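Local coordinates for protein alpha-amylase (Eisenia fetida, PDB 6M4K) that probably hydrolyses internal alpha-1,4-glucosidic linkages in starch-like polysaccharides, as a calcium-binding, cold-active alpha-amylase of glycoside hydrolase family 13, at residues T57-Y61 and P62-R66. Sequence-based numbering, arbitrary orientation.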
ATOM      1  N   THR A  57      -1.159  21.432 -15.714  1.00 14.86           N
ATOM      2  CA  THR A  57      -0.531  22.654 -15.229  1.00 15.23           C
ATOM      3  C   THR A  57      -1.488  23.564 -14.473  1.00 16.85           C
ATOM      4  O   THR A  57      -1.026  24.496 -13.800  1.00 16.44           O
ATOM      5  CB  THR A  57       0.150  23.415 -16.378  1.00 16.36           C
ATOM      6  OG1 THR A  57      -0.783  23.635 -17.438  1.00 17.62           O
ATOM      7  CG2 THR A  57       1.318  22.621 -16.930  1.00 19.51           C
ATOM      8  N   ASP A  58      -2.794  23.321 -14.551  1.00 15.93           N
ATOM      9  CA  ASP A  58      -3.753  23.985 -13.677  1.00 15.99           C
ATOM     10  C   ASP A  58      -4.562  22.911 -12.944  1.00 15.13           C
ATOM     11  O   ASP A  58      -5.440  22.297 -13.544  1.00 17.31           O
ATOM     12  CB  ASP A  58      -4.700  24.874 -14.488  1.00 16.98           C
ATOM     13  CG  ASP A  58      -5.680  25.618 -13.610  1.00 18.64           C
ATOM     14  OD1 ASP A  58      -5.411  25.720 -12.400  1.00 19.37           O
ATOM     15  OD2 ASP A  58      -6.708  26.112 -14.127  1.00 22.49           O
ATOM     16  N   PRO A  59      -4.276  22.670 -11.659  1.00 14.93           N
ATOM     17  CA  PRO A  59      -3.239  23.293 -10.831  1.00 14.88           C
ATOM     18  C   PRO A  59      -1.852  22.747 -11.206  1.00 15.30           C
ATOM     19  O   PRO A  59      -1.759  21.816 -12.014  1.00 14.99           O
ATOM     20  CB  PRO A  59      -3.642  22.874  -9.416  1.00 16.26           C
ATOM     21  CG  PRO A  59      -4.233  21.499  -9.611  1.00 15.25           C
ATOM     22  CD  PRO A  59      -4.952  21.561 -10.948  1.00 15.74           C
ATOM     23  N   PRO A  60      -0.772  23.323 -10.676  1.00 14.06           N
ATOM     24  CA  PRO A  60       0.555  22.983 -11.207  1.00 14.25           C
ATOM     25  C   PRO A  60       1.062  21.629 -10.731  1.00 13.34           C
ATOM     26  O   PRO A  60       1.521  21.473  -9.595  1.00 13.98           O
ATOM     27  CB  PRO A  60       1.437  24.147 -10.722  1.00 14.27           C
ATOM     28  CG  PRO A  60       0.730  24.708  -9.562  1.00 15.80           C
ATOM     29  CD  PRO A  60      -0.729  24.538  -9.835  1.00 15.27           C
ATOM     30  N   TYR A  61       1.033  20.655 -11.648  1.00 14.50           N
ATOM     31  CA  TYR A  61       1.661  19.337 -11.520  1.00 13.43           C
ATOM     32  C   TYR A  61       1.153  18.555 -10.311  1.00 12.96           C
ATOM     33  O   TYR A  61       1.939  18.157  -9.450  1.00 13.65           O
ATOM     34  CB  TYR A  61       3.181  19.489 -11.526  1.00 14.21           C
ATOM     35  CG  TYR A  61       3.641  20.374 -12.674  1.00 14.43           C
ATOM     36  CD1 TYR A  61       3.678  19.882 -13.971  1.00 16.99           C
ATOM     37  CD2 TYR A  61       4.008  21.707 -12.468  1.00 15.17           C
ATOM     38  CE1 TYR A  61       4.093  20.671 -15.036  1.00 17.05           C
ATOM     39  CE2 TYR A  61       4.427  22.512 -13.532  1.00 17.23           C
ATOM     40  CZ  TYR A  61       4.465  21.984 -14.804  1.00 15.94           C
ATOM     41  OH  TYR A  61       4.873  22.765 -15.874  1.00 18.28           O
ATOM     42  N   PRO A  62      -0.154  18.327 -10.219  1.00 13.32           N
ATOM     43  CA  PRO A  62      -0.703  17.571  -9.089  1.00 13.72           C
ATOM     44  C   PRO A  62      -0.285  16.103  -9.138  1.00 12.67           C
ATOM     45  O   PRO A  62       0.068  15.567 -10.189  1.00 13.38           O
ATOM     46  CB  PRO A  62      -2.214  17.708  -9.305  1.00 14.47           C
ATOM     47  CG  PRO A  62      -2.354  17.771 -10.798  1.00 13.76           C
ATOM     48  CD  PRO A  62      -1.162  18.590 -11.258  1.00 14.25           C
ATOM     49  N   TRP A  63      -0.366  15.430  -7.983  1.00 13.32           N
ATOM     50  CA  TRP A  63      -0.057  13.998  -7.987  1.00 13.46           C
ATOM     51  C   TRP A  63      -1.021  13.237  -8.887  1.00 13.03           C
ATOM     52  O   TRP A  63      -0.618  12.279  -9.558  1.00 13.68           O
ATOM     53  CB  TRP A  63      -0.082  13.413  -6.565  1.00 13.49           C
ATOM     54  CG  TRP A  63      -1.417  13.482  -5.940  1.00 12.62           C
ATOM     55  CD1 TRP A  63      -1.925  14.518  -5.203  1.00 14.35           C
ATOM     56  CD2 TRP A  63      -2.456  12.494  -6.010  1.00 13.79           C
ATOM     57  NE1 TRP A  63      -3.207  14.235  -4.813  1.00 15.51           N
ATOM     58  CE2 TRP A  63      -3.561  13.000  -5.295  1.00 15.34           C
ATOM     59  CE3 TRP A  63      -2.562  11.236  -6.617  1.00 13.25           C
ATOM     60  CZ2 TRP A  63      -4.754  12.291  -5.158  1.00 16.93           C
ATOM     61  CZ3 TRP A  63      -3.753  10.533  -6.491  1.00 14.58           C
ATOM     62  CH2 TRP A  63      -4.830  11.060  -5.761  1.00 15.05           C
ATOM     63  N   TRP A  64      -2.274  13.674  -8.959  1.00 13.13           N
ATOM     64  CA  TRP A  64      -3.286  12.872  -9.637  1.00 13.83           C
ATOM     65  C   TRP A  64      -3.164  12.887 -11.154  1.00 12.62           C
ATOM     66  O   TRP A  64      -3.851  12.104 -11.820  1.00 13.91           O
ATOM     67  CB  TRP A  64      -4.698  13.209  -9.161  1.00 13.63           C
ATOM     68  CG  TRP A  64      -5.054  14.653  -9.055  1.00 15.97           C
ATOM     69  CD1 TRP A  64      -5.198  15.361  -7.894  1.00 19.35           C
ATOM     70  CD2 TRP A  64      -5.383  15.554 -10.120  1.00 16.35           C
ATOM     71  NE1 TRP A  64      -5.585  16.646  -8.170  1.00 18.89           N
ATOM     72  CE2 TRP A  64      -5.701  16.797  -9.525  1.00 17.60           C
ATOM     73  CE3 TRP A  64      -5.449  15.431 -11.510  1.00 15.24           C
ATOM     74  CZ2 TRP A  64      -6.073  17.912 -10.274  1.00 19.14           C
ATOM     75  CZ3 TRP A  64      -5.811  16.560 -12.261  1.00 17.70           C
ATOM     76  CH2 TRP A  64      -6.125  17.776 -11.629  1.00 17.23           C
ATOM     77  N   GLN A  65      -2.306  13.739 -11.730  1.00 13.19           N
ATOM     78  CA  GLN A  65      -2.080  13.670 -13.171  1.00 13.25           C
ATOM     79  C   GLN A  65      -1.576  12.289 -13.588  1.00 12.90           C
ATOM     80  O   GLN A  65      -1.819  11.858 -14.722  1.00 13.46           O
ATOM     81  CB  GLN A  65      -1.108  14.773 -13.616  1.00 13.27           C
ATOM     82  CG  GLN A  65       0.323  14.485 -13.251  1.00 13.19           C
ATOM     83  CD  GLN A  65       1.289  15.614 -13.584  1.00 14.12           C
ATOM     84  OE1 GLN A  65       0.908  16.635 -14.177  1.00 15.62           O
ATOM     85  NE2 GLN A  65       2.548  15.433 -13.207  1.00 14.74           N
ATOM     86  N   ARG A  66      -0.907  11.571 -12.678  1.00 12.54           N
ATOM     87  CA  ARG A  66      -0.357  10.262 -13.016  1.00 13.11           C
ATOM     88  C   ARG A  66      -1.419   9.180 -13.119  1.00 12.48           C
ATOM     89  O   ARG A  66      -1.111   8.096 -13.630  1.00 15.04           O
ATOM     90  CB  ARG A  66       0.748   9.861 -12.036  1.00 14.69           C
ATOM     91  CG  ARG A  66       1.929  10.812 -12.118  1.00 14.40           C
ATOM     92  CD  ARG A  66       3.064  10.384 -11.232  1.00 15.14           C
ATOM     93  NE  ARG A  66       3.796   9.234 -11.776  1.00 13.40           N
ATOM     94  CZ  ARG A  66       5.021   8.914 -11.387  1.00 13.28           C
ATOM     95  NH1 ARG A  66       5.634   9.663 -10.477  1.00 12.96           N
ATOM     96  NH2 ARG A  66       5.659   7.874 -11.910  1.00 14.61           N
TER
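Pro-59 and Trp-64 meet from opposite directions across a proline-rich turn. CD of Pro-59 lies 3.9 Å from CZ2 of Trp-64, at the six-membered end of the indole near CH2, and approaches the ring obliquely. Pro-62 sits on a face of the same indole. Its CG is 3.6 Å above the plane of the Trp-64 ring, over the centre, which is CH-pi geometry. CG of Trp-64 stands between its backbone N and carbonyl carbon (chi1 46°), which folds the indole back over Pro-62. CG of Pro-59 also comes within 4.3 Å of CB of Pro-62. The peptide bond before Pro-59 is cis, which probably helps the chain turn here. On Gln-65 a first torsion of 75° and an extended chain beyond CG (chi2 -175°) together bring OE1 to 3.9 Å from CA of Tyr-61. The segment belongs to the loop between strand 44-47 and helix 81-93 of the TIM barrel. This is a local contact within one continuous stretch. No hydrogen bond joins its halves, and the contact is mainly apolar, made by proline and indole surfaces. The polar acceptors beside it are met from outside: Val-56 N donates a hydrogen bond to Gln-65 OE1, and Arg-77 NH1 donates one to Tyr-61 O.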